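Side-chain contacts in ribonuclease H (Uncultured organism, PDB 3U3G), which probably hydrolyses the RNA strand of RNA/DNA hybrids: residues R75-L80 and E122-A127; A48-L53 and A101-I106; H34-Y39 and L57-M62. All blocks are in the same frame, centred on the assembly; numbering follows the deposited sequence.

In the fold
Contact 1 joins the end of strand 71-76 to the start of helix 125-139, contact 2 packs helix 45-60 against helix 94-110, and contact 3 joins strand 32-41 to helix 45-60. The centres of contacts 2 and 3 lie about 13 Å apart, and I106 CG2 meets L57 CD1 at 3.9 Å. Contact 1 is about 16 Å from contact 2, centre to centre, yet M76 CE touches L53 CD1 at 3.3 Å. Its centre is about 17 Å from that of contact 3, and a salt bridge from R126 NH2 to E35 OE2, 2.7 Å long, connects them. D77 of contact 1 and E49 of segment 48-53 lie, with D9, probably in the active site.

Contact 1. Residues R75-L80 and E122-A127; sequences RMDSEL and EKNARA
D77 and N124 bring the two backbones to their closest approach, 6.3 Å between CA atoms, where the end of strand 71-76 faces the residue just before helix 125-139. One hydrogen bond carries the contact: N124 ND2 donates to D77 OD1 over 2.9 Å, and the N-H points almost straight at the oxygen. The two flat groups use this bond differently. OD1 lies close to the plane of the N124 amide, as expected for an amide N-H, but the nitrogen stands above the D77 carboxylate, 58° out of its plane. The planes are 75° apart, so the two groups meet through one bond, neither coplanar nor stacked.

The carboxylate reaches this position because D77 CG sits between the backbone N and the carbonyl carbon (chi1 69°). The CB atoms of D77 and N124 approach to 4.0 Å beside the bond. ND2 has a second acceptor in T8 O, on the neighbouring strand 3-12, and two partners on one nitrogen should restrict rotation of the amide. N124 is buried, and the two bonds satisfy its ND2. Alongside, M76 packs the other way, against I81 and V82 of helix 79-85, while S78 OG caps the start of that helix at I81 N.

E49 lies nearby, and D9 is close to E49. The gathering of three acidic side chains, D9 on strand 3-12, D77 just after strand 71-76 and E49 on helix 45-60, is consistent with the carboxylate active site of the RNase H fold. Here N124, at the start of the last helix, would act as a second-shell residue that helps position D77.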
loop_
_atom_site.group_PDB
_atom_site.type_symbol
_atom_site.label_atom_id
_atom_site.label_comp_id
_atom_site.label_asym_id
_atom_site.label_seq_id
_atom_site.Cartn_x
_atom_site.Cartn_y
_atom_site.Cartn_z
ATOM N N ARG A 75 5.859 -3.139 -3.555
ATOM C CA ARG A 75 5.972 -2.582 -4.898
ATOM C C ARG A 75 4.888 -1.549 -5.151
ATOM O O ARG A 75 3.712 -1.783 -4.866
ATOM C CB ARG A 75 5.877 -3.700 -5.936
ATOM C CG ARG A 75 7.025 -4.687 -5.797
ATOM C CD ARG A 75 6.912 -5.884 -6.723
ATOM N NE ARG A 75 8.068 -6.767 -6.543
ATOM C CZ ARG A 75 8.276 -7.880 -7.238
ATOM N NH1 ARG A 75 7.406 -8.256 -8.162
ATOM N NH2 ARG A 75 9.314 -8.657 -6.936
ATOM N N MET A 76 5.297 -0.372 -5.611
ATOM C CA MET A 76 4.371 0.721 -5.865
ATOM C C MET A 76 4.710 1.327 -7.206
ATOM O O MET A 76 5.885 1.449 -7.551
ATOM C CB MET A 76 4.553 1.800 -4.803
ATOM C CG MET A 76 4.354 1.312 -3.385
ATOM S SD MET A 76 4.642 2.607 -2.171
ATOM C CE MET A 76 2.971 3.123 -1.797
ATOM N N ASP A 77 3.700 1.832 -7.907
ATOM C CA ASP A 77 3.959 2.491 -9.174
ATOM C C ASP A 77 4.128 4.006 -9.076
ATOM O O ASP A 77 4.437 4.656 -10.077
ATOM C CB ASP A 77 2.945 2.079 -10.258
ATOM C CG ASP A 77 1.536 2.603 -9.997
ATOM O OD1 ASP A 77 1.059 2.441 -8.861
ATOM O OD2 ASP A 77 0.790 2.781 -10.993
ATOM N N SER A 78 4.256 4.506 -7.854
ATOM C CA SER A 78 4.586 5.912 -7.647
ATOM C C SER A 78 6.045 6.027 -7.214
ATOM O O SER A 78 6.395 5.666 -6.093
ATOM C CB SER A 78 3.687 6.515 -6.563
ATOM O OG SER A 78 4.178 7.785 -6.152
ATOM N N GLU A 79 6.903 6.542 -8.089
ATOM C CA GLU A 79 8.292 6.700 -7.717
ATOM C C GLU A 79 8.441 7.692 -6.560
ATOM O O GLU A 79 9.247 7.484 -5.654
ATOM C CB GLU A 79 9.170 7.110 -8.911
ATOM C CG GLU A 79 10.638 7.091 -8.528
ATOM C CD GLU A 79 11.593 7.330 -9.675
ATOM O OE1 GLU A 79 11.141 7.503 -10.819
ATOM O OE2 GLU A 79 12.811 7.270 -9.408
ATOM N N LEU A 80 7.667 8.775 -6.596
ATOM C CA LEU A 80 7.692 9.749 -5.520
ATOM C C LEU A 80 7.420 9.108 -4.159
ATOM O O LEU A 80 8.172 9.303 -3.217
ATOM C CB LEU A 80 6.687 10.864 -5.781
ATOM C CG LEU A 80 6.543 11.892 -4.662
ATOM C CD1 LEU A 80 7.849 12.627 -4.458
ATOM C CD2 LEU A 80 5.432 12.869 -5.000
ATOM N N GLU A 122 1.975 -0.300 -15.436
ATOM C CA GLU A 122 1.467 -1.531 -16.043
ATOM C C GLU A 122 1.579 -2.727 -15.104
ATOM O O GLU A 122 0.817 -3.686 -15.209
ATOM C CB GLU A 122 2.224 -1.835 -17.343
ATOM C CG GLU A 122 1.986 -0.828 -18.467
ATOM C CD GLU A 122 2.476 0.574 -18.125
ATOM O OE1 GLU A 122 3.545 0.704 -17.484
ATOM O OE2 GLU A 122 1.810 1.550 -18.538
ATOM N N LYS A 123 2.635 -2.744 -14.299
ATOM C CA LYS A 123 2.872 -3.852 -13.389
ATOM C C LYS A 123 1.982 -3.784 -12.142
ATOM O O LYS A 123 1.943 -4.721 -11.358
ATOM C CB LYS A 123 4.344 -3.899 -12.980
ATOM C CG LYS A 123 5.283 -4.322 -14.102
ATOM C CD LYS A 123 5.106 -5.790 -14.446
ATOM C CE LYS A 123 5.993 -6.670 -13.578
ATOM N NZ LYS A 123 6.360 -7.945 -14.262
ATOM N N ASN A 124 1.311 -2.655 -11.932
ATOM C CA ASN A 124 0.448 -2.512 -10.763
ATOM C C ASN A 124 -1.051 -2.533 -11.085
ATOM O O ASN A 124 -1.874 -2.040 -10.301
ATOM C CB ASN A 124 0.813 -1.246 -9.984
ATOM C CG ASN A 124 0.515 -1.369 -8.499
ATOM O OD1 ASN A 124 0.458 -2.476 -7.963
ATOM N ND2 ASN A 124 0.500 -0.235 -7.806
ATOM N N ALA A 125 -1.415 -3.146 -12.212
ATOM C CA ALA A 125 -2.788 -3.088 -12.683
ATOM C C ALA A 125 -3.782 -3.787 -11.753
ATOM O O ALA A 125 -4.900 -3.322 -11.588
ATOM C CB ALA A 125 -2.904 -3.633 -14.102
ATOM N N ARG A 126 -3.359 -4.858 -11.086
ATOM C CA ARG A 126 -4.268 -5.575 -10.193
ATOM C C ARG A 126 -4.717 -4.700 -9.011
ATOM O O ARG A 126 -5.911 -4.581 -8.723
ATOM C CB ARG A 126 -3.619 -6.853 -9.662
ATOM C CG ARG A 126 -3.594 -8.007 -10.645
ATOM C CD ARG A 126 -2.831 -9.183 -10.056
ATOM N NE ARG A 126 -3.542 -9.814 -8.944
ATOM C CZ ARG A 126 -3.075 -10.864 -8.274
ATOM N NH1 ARG A 126 -1.823 -11.255 -8.467
ATOM N NH2 ARG A 126 -3.813 -11.453 -7.336
ATOM N N ALA A 127 -3.750 -4.088 -8.336
ATOM C CA ALA A 127 -4.072 -3.203 -7.217
ATOM C C ALA A 127 -4.954 -2.044 -7.672
ATOM O O ALA A 127 -5.847 -1.618 -6.945
ATOM C CB ALA A 127 -2.807 -2.702 -6.548
#

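Contact 2. Residues A48-L53 and A101-I106; sequences AEYEAL and AKIAHI
L53 and I103 mark the nearest approach of the two backbones, 7.7 Å between CA atoms, with both segments helical throughout. This is helix-to-helix packing in the RNase H fold: helix 94-110 lies against helix 45-60, which itself meets the sheet through L53 on V74 of strand 71-76. No hydrogen bond crosses between the segments; the contact is van der Waals packing.

I103 supplies most of the surface, and a single methyl group, CD1, makes its close contacts. CG1 of I103 lies anti to the carbonyl carbon (chi1 -71°), and the chain continues extended from there (chi2 162°); together these torsions carry CD1 outward to the other helix. It arrives between the side chains of Y50 and L53, 4.3 Å from L53 CB. The side chains of Y50 and I103 cross at about a right angle, and the methyl meets the tyrosine ring obliquely at CD2, 3.9 Å away. All three residues are buried. M85 of helix 79-85 touches each of them, so a third helix closes the apolar cluster.

Polar groups lie at its margins. The hydroxyl of Y50 is hydrogen-bonded to Q84 OE1, which satisfies the polar end of this buried side chain. E51 OE2 forms a salt bridge with K99, one turn before I103; K102 NZ is more distant, 5.7 Å from E51 OE1. At the centre, I103 CD1 also packs against the backbone of the other helix, with Y50 O 3.8 Å from the methyl carbon.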
loop_
_atom_site.group_PDB
_atom_site.type_symbol
_atom_site.label_atom_id
_atom_site.label_comp_id
_atom_site.label_asym_id
_atom_site.label_seq_id
_atom_site.Cartn_x
_atom_site.Cartn_y
_atom_site.Cartn_z
ATOM N N ALA A 48 -5.107 8.458 -0.013
ATOM C CA ALA A 48 -5.468 7.083 -0.345
ATOM C C ALA A 48 -4.274 6.160 -0.582
ATOM O O ALA A 48 -4.275 5.035 -0.102
ATOM C CB ALA A 48 -6.462 7.035 -1.516
ATOM N N GLU A 49 -3.247 6.633 -1.292
ATOM C CA GLU A 49 -2.043 5.827 -1.473
ATOM C C GLU A 49 -1.416 5.467 -0.129
ATOM O O GLU A 49 -0.925 4.348 0.071
ATOM C CB GLU A 49 -1.006 6.561 -2.330
ATOM C CG GLU A 49 -1.326 6.642 -3.831
ATOM C CD GLU A 49 -0.601 5.587 -4.677
ATOM O OE1 GLU A 49 -0.225 4.509 -4.155
ATOM O OE2 GLU A 49 -0.449 5.816 -5.896
ATOM N N TYR A 50 -1.354 6.445 0.774
ATOM C CA TYR A 50 -0.765 6.201 2.091
ATOM C C TYR A 50 -1.644 5.275 2.928
ATOM O O TYR A 50 -1.132 4.368 3.585
ATOM C CB TYR A 50 -0.554 7.515 2.842
ATOM C CG TYR A 50 0.761 8.222 2.563
ATOM C CD1 TYR A 50 1.240 8.382 1.271
ATOM C CD2 TYR A 50 1.490 8.801 3.593
ATOM C CE1 TYR A 50 2.437 9.042 1.026
ATOM C CE2 TYR A 50 2.635 9.522 3.343
ATOM C CZ TYR A 50 3.123 9.616 2.063
ATOM O OH TYR A 50 4.329 10.263 1.838
ATOM N N GLU A 51 -2.958 5.429 2.812
ATOM C CA GLU A 51 -3.867 4.531 3.524
ATOM C C GLU A 51 -3.729 3.096 3.020
ATOM O O GLU A 51 -3.903 2.152 3.783
ATOM C CB GLU A 51 -5.320 5.000 3.400
ATOM C CG GLU A 51 -5.688 6.277 4.143
ATOM C CD GLU A 51 -5.857 6.085 5.647
ATOM O OE1 GLU A 51 -5.379 5.065 6.217
ATOM O OE2 GLU A 51 -6.417 7.017 6.275
ATOM N N ALA A 52 -3.452 2.912 1.732
ATOM C CA ALA A 52 -3.283 1.566 1.213
ATOM C C ALA A 52 -2.052 0.897 1.807
ATOM O O ALA A 52 -2.086 -0.289 2.151
ATOM C CB ALA A 52 -3.198 1.590 -0.310
ATOM N N LEU A 53 -0.974 1.666 1.996
ATOM C CA LEU A 53 0.194 1.142 2.706
ATOM C C LEU A 53 -0.137 0.773 4.162
ATOM O O LEU A 53 0.314 -0.266 4.654
ATOM C CB LEU A 53 1.354 2.146 2.674
ATOM C CG LEU A 53 2.032 2.402 1.336
ATOM C CD1 LEU A 53 2.856 3.684 1.414
ATOM C CD2 LEU A 53 2.917 1.214 1.000
ATOM N N ALA A 101 4.749 9.583 9.353
ATOM C CA ALA A 101 5.360 9.208 10.629
ATOM C C ALA A 101 4.764 7.923 11.202
ATOM O O ALA A 101 5.475 7.053 11.708
ATOM C CB ALA A 101 5.213 10.353 11.638
ATOM N N LYS A 102 3.457 7.781 11.027
ATOM C CA LYS A 102 2.756 6.595 11.509
ATOM C C LYS A 102 3.233 5.337 10.772
ATOM O O LYS A 102 3.623 4.355 11.405
ATOM C CB LYS A 102 1.260 6.793 11.300
ATOM C CG LYS A 102 0.411 5.565 11.593
ATOM C CD LYS A 102 -1.070 5.887 11.509
ATOM C CE LYS A 102 -1.901 4.607 11.538
ATOM N NZ LYS A 102 -3.371 4.909 11.531
ATOM N N ILE A 103 3.335 5.428 9.442
ATOM C CA ILE A 103 3.837 4.329 8.634
ATOM C C ILE A 103 5.268 3.973 9.006
ATOM O O ILE A 103 5.612 2.807 9.166
ATOM C CB ILE A 103 3.773 4.668 7.133
ATOM C CG1 ILE A 103 2.319 4.687 6.661
ATOM C CG2 ILE A 103 4.616 3.694 6.316
ATOM C CD1 ILE A 103 2.089 5.413 5.353
ATOM N N ALA A 104 6.105 4.987 9.165
ATOM C CA ALA A 104 7.503 4.729 9.489
ATOM C C ALA A 104 7.626 3.976 10.808
ATOM O O ALA A 104 8.411 3.041 10.929
ATOM C CB ALA A 104 8.282 6.032 9.536
ATOM N N HIS A 105 6.806 4.339 11.786
ATOM C CA HIS A 105 6.883 3.677 13.071
ATOM C C HIS A 105 6.340 2.244 13.000
ATOM O O HIS A 105 6.941 1.301 13.531
ATOM C CB HIS A 105 6.135 4.490 14.126
ATOM C CG HIS A 105 6.251 3.927 15.506
ATOM N ND1 HIS A 105 7.292 4.234 16.357
ATOM C CD2 HIS A 105 5.559 2.934 16.104
ATOM C CE1 HIS A 105 7.179 3.512 17.457
ATOM N NE2 HIS A 105 6.192 2.653 17.290
ATOM N N ILE A 106 5.220 2.062 12.316
ATOM C CA ILE A 106 4.662 0.727 12.150
ATOM C C ILE A 106 5.637 -0.193 11.430
ATOM O O ILE A 106 5.800 -1.342 11.815
ATOM C CB ILE A 106 3.345 0.794 11.376
ATOM C CG1 ILE A 106 2.272 1.492 12.217
ATOM C CG2 ILE A 106 2.860 -0.616 11.012
ATOM C CD1 ILE A 106 1.027 1.860 11.426
#

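Contact 3. Residues H34-Y39 and L57-M62; sequences HESSAY and LEDLQM
S36 and D59 meet through their side-chain oxygens, and H34 comes to the same hydroxyl, so that three side chains are organised round S36 OG. The strand and helix backbones stay apart, 8.2 Å between the CA atoms of S36 and D59, and the side chains bridge the interval. S36 OG donates to D59 OD2 at 2.7 Å, a short bond that arrives on the syn side of the carboxylate and modestly out of its plane.

The H34 ring stands across D59 rather than over it: the side chains cross at about a right angle, with the ring and carboxylate planes 64° apart. CD2 of H34 is 3.7 Å from D59 OD2, approaching obliquely. The imidazole instead turns its edge to the serine. S36 OG lies near the ring plane and accepts from H34 NE2 over 2.9 Å, although the N-H...O angle of 134° makes this bond markedly bent. Having CG anti to the backbone N (chi1 -175°) brings the ring alongside the serine two residues on, which the strand puts on the same face.

The hydroxyl therefore relays between the two groups, accepting from the imidazole and donating to the carboxylate. The second oxygen, D59 OD1, forms a salt bridge with R55 NE one turn earlier in the helix. Arginine and hydroxyl thus grip the two oxygens of D59 and should limit rotation of its carboxylate, while the nearby positive charge probably stabilises its ionised form.

In the fold, the network joins the edge strand 32-41, one of two outermost strands, to the C-terminal part of helix 45-60, with V23 of the adjacent strand 17-26 packed against both S36 and D59; S37 points away from D59 and packs against helix 125-139 on the opposite face.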
loop_
_atom_site.group_PDB
_atom_site.type_symbol
_atom_site.label_atom_id
_atom_site.label_comp_id
_atom_site.label_asym_id
_atom_site.label_seq_id
_atom_site.Cartn_x
_atom_site.Cartn_y
_atom_site.Cartn_z
ATOM N N HIS A 34 -3.173 -13.001 -0.649
ATOM C CA HIS A 34 -4.235 -12.142 -0.106
ATOM C C HIS A 34 -4.517 -11.019 -1.086
ATOM O O HIS A 34 -3.622 -10.604 -1.845
ATOM C CB HIS A 34 -3.803 -11.549 1.247
ATOM C CG HIS A 34 -4.881 -10.763 1.922
ATOM N ND1 HIS A 34 -5.971 -11.353 2.525
ATOM C CD2 HIS A 34 -5.034 -9.426 2.082
ATOM C CE1 HIS A 34 -6.791 -10.407 2.952
ATOM N NE2 HIS A 34 -6.247 -9.231 2.693
ATOM N N GLU A 35 -5.766 -10.553 -1.094
ATOM C CA GLU A 35 -6.115 -9.273 -1.697
ATOM C C GLU A 35 -6.963 -8.464 -0.727
ATOM O O GLU A 35 -7.892 -9.002 -0.126
ATOM C CB GLU A 35 -6.890 -9.493 -3.003
ATOM C CG GLU A 35 -6.095 -10.230 -4.084
ATOM C CD GLU A 35 -6.842 -10.321 -5.405
ATOM O OE1 GLU A 35 -8.084 -10.207 -5.410
ATOM O OE2 GLU A 35 -6.169 -10.526 -6.435
ATOM N N SER A 36 -6.745 -7.151 -0.686
ATOM C CA SER A 36 -7.650 -6.232 0.015
ATOM C C SER A 36 -8.202 -5.232 -1.002
ATOM O O SER A 36 -7.438 -4.650 -1.788
ATOM C CB SER A 36 -6.874 -5.487 1.093
ATOM O OG SER A 36 -6.450 -6.383 2.122
ATOM N N SER A 37 -9.496 -4.954 -0.923
ATOM C CA SER A 37 -10.144 -3.940 -1.750
ATOM C C SER A 37 -11.155 -3.230 -0.862
ATOM O O SER A 37 -12.046 -3.875 -0.324
ATOM C CB SER A 37 -10.886 -4.634 -2.897
ATOM O OG SER A 37 -11.704 -3.719 -3.599
ATOM N N ALA A 38 -10.947 -1.947 -0.584
ATOM C CA ALA A 38 -11.780 -1.266 0.404
ATOM C C ALA A 38 -12.114 0.163 -0.003
ATOM O O ALA A 38 -11.252 0.891 -0.483
ATOM C CB ALA A 38 -11.121 -1.292 1.776
ATOM N N TYR A 39 -13.351 0.576 0.262
ATOM C CA TYR A 39 -13.734 1.980 0.197
ATOM C C TYR A 39 -13.339 2.663 1.495
ATOM O O TYR A 39 -13.540 2.109 2.588
ATOM C CB TYR A 39 -15.248 2.060 0.013
ATOM C CG TYR A 39 -15.797 3.457 -0.010
ATOM C CD1 TYR A 39 -15.496 4.317 -1.055
ATOM C CD2 TYR A 39 -16.665 3.902 0.987
ATOM C CE1 TYR A 39 -15.983 5.616 -1.069
ATOM C CE2 TYR A 39 -17.166 5.197 0.975
ATOM C CZ TYR A 39 -16.820 6.041 -0.060
ATOM O OH TYR A 39 -17.275 7.346 -0.042
ATOM N N LEU A 57 0.203 -2.972 5.815
ATOM C CA LEU A 57 0.896 -3.260 7.072
ATOM C C LEU A 57 0.003 -3.929 8.122
ATOM O O LEU A 57 0.477 -4.793 8.871
ATOM C CB LEU A 57 1.532 -1.985 7.632
ATOM C CG LEU A 57 2.662 -1.468 6.741
ATOM C CD1 LEU A 57 3.019 -0.052 7.181
ATOM C CD2 LEU A 57 3.908 -2.362 6.847
ATOM N N GLU A 58 -1.288 -3.601 8.112
ATOM C CA GLU A 58 -2.268 -4.280 8.949
ATOM C C GLU A 58 -2.494 -5.717 8.483
ATOM O O GLU A 58 -2.499 -6.655 9.294
ATOM C CB GLU A 58 -3.572 -3.480 8.942
ATOM C CG GLU A 58 -4.798 -4.185 9.492
ATOM C CD GLU A 58 -4.972 -4.003 10.982
ATOM O OE1 GLU A 58 -3.967 -3.655 11.655
ATOM O OE2 GLU A 58 -6.041 -4.432 11.495
ATOM N N ASP A 59 -2.676 -5.890 7.178
ATOM C CA ASP A 59 -2.872 -7.223 6.605
ATOM C C ASP A 59 -1.725 -8.124 7.027
ATOM O O ASP A 59 -1.926 -9.292 7.347
ATOM C CB ASP A 59 -2.885 -7.132 5.079
ATOM C CG ASP A 59 -4.135 -6.445 4.534
ATOM O OD1 ASP A 59 -5.202 -6.492 5.182
ATOM O OD2 ASP A 59 -4.091 -6.054 3.352
ATOM N N LEU A 60 -0.509 -7.585 6.986
ATOM C CA LEU A 60 0.657 -8.391 7.331
ATOM C C LEU A 60 0.533 -9.079 8.690
ATOM O O LEU A 60 1.105 -10.156 8.902
ATOM C CB LEU A 60 1.931 -7.542 7.282
ATOM C CG LEU A 60 2.471 -7.279 5.881
ATOM C CD1 LEU A 60 3.715 -6.401 5.956
ATOM C CD2 LEU A 60 2.784 -8.618 5.209
ATOM N N GLN A 61 -0.090 -8.418 9.670
ATOM C CA GLN A 61 -0.215 -9.018 10.991
ATOM C C GLN A 61 -0.934 -10.358 10.966
ATOM O O GLN A 61 -0.739 -11.195 11.841
ATOM C CB GLN A 61 -0.928 -8.083 11.955
ATOM C CG GLN A 61 -0.265 -6.726 12.097
ATOM C CD GLN A 61 -0.164 -6.285 13.544
ATOM O OE1 GLN A 61 0.785 -6.630 14.245
ATOM N NE2 GLN A 61 -1.212 -5.636 14.032
ATOM N N MET A 62 -1.748 -10.585 9.941
ATOM C CA MET A 62 -2.505 -11.821 9.885
ATOM C C MET A 62 -1.671 -13.058 9.555
ATOM O O MET A 62 -2.111 -14.177 9.805
ATOM C CB MET A 62 -3.679 -11.676 8.932
ATOM C CG MET A 62 -4.641 -10.573 9.351
ATOM S SD MET A 62 -5.546 -10.930 10.878
ATOM C CE MET A 62 -6.890 -11.901 10.184
#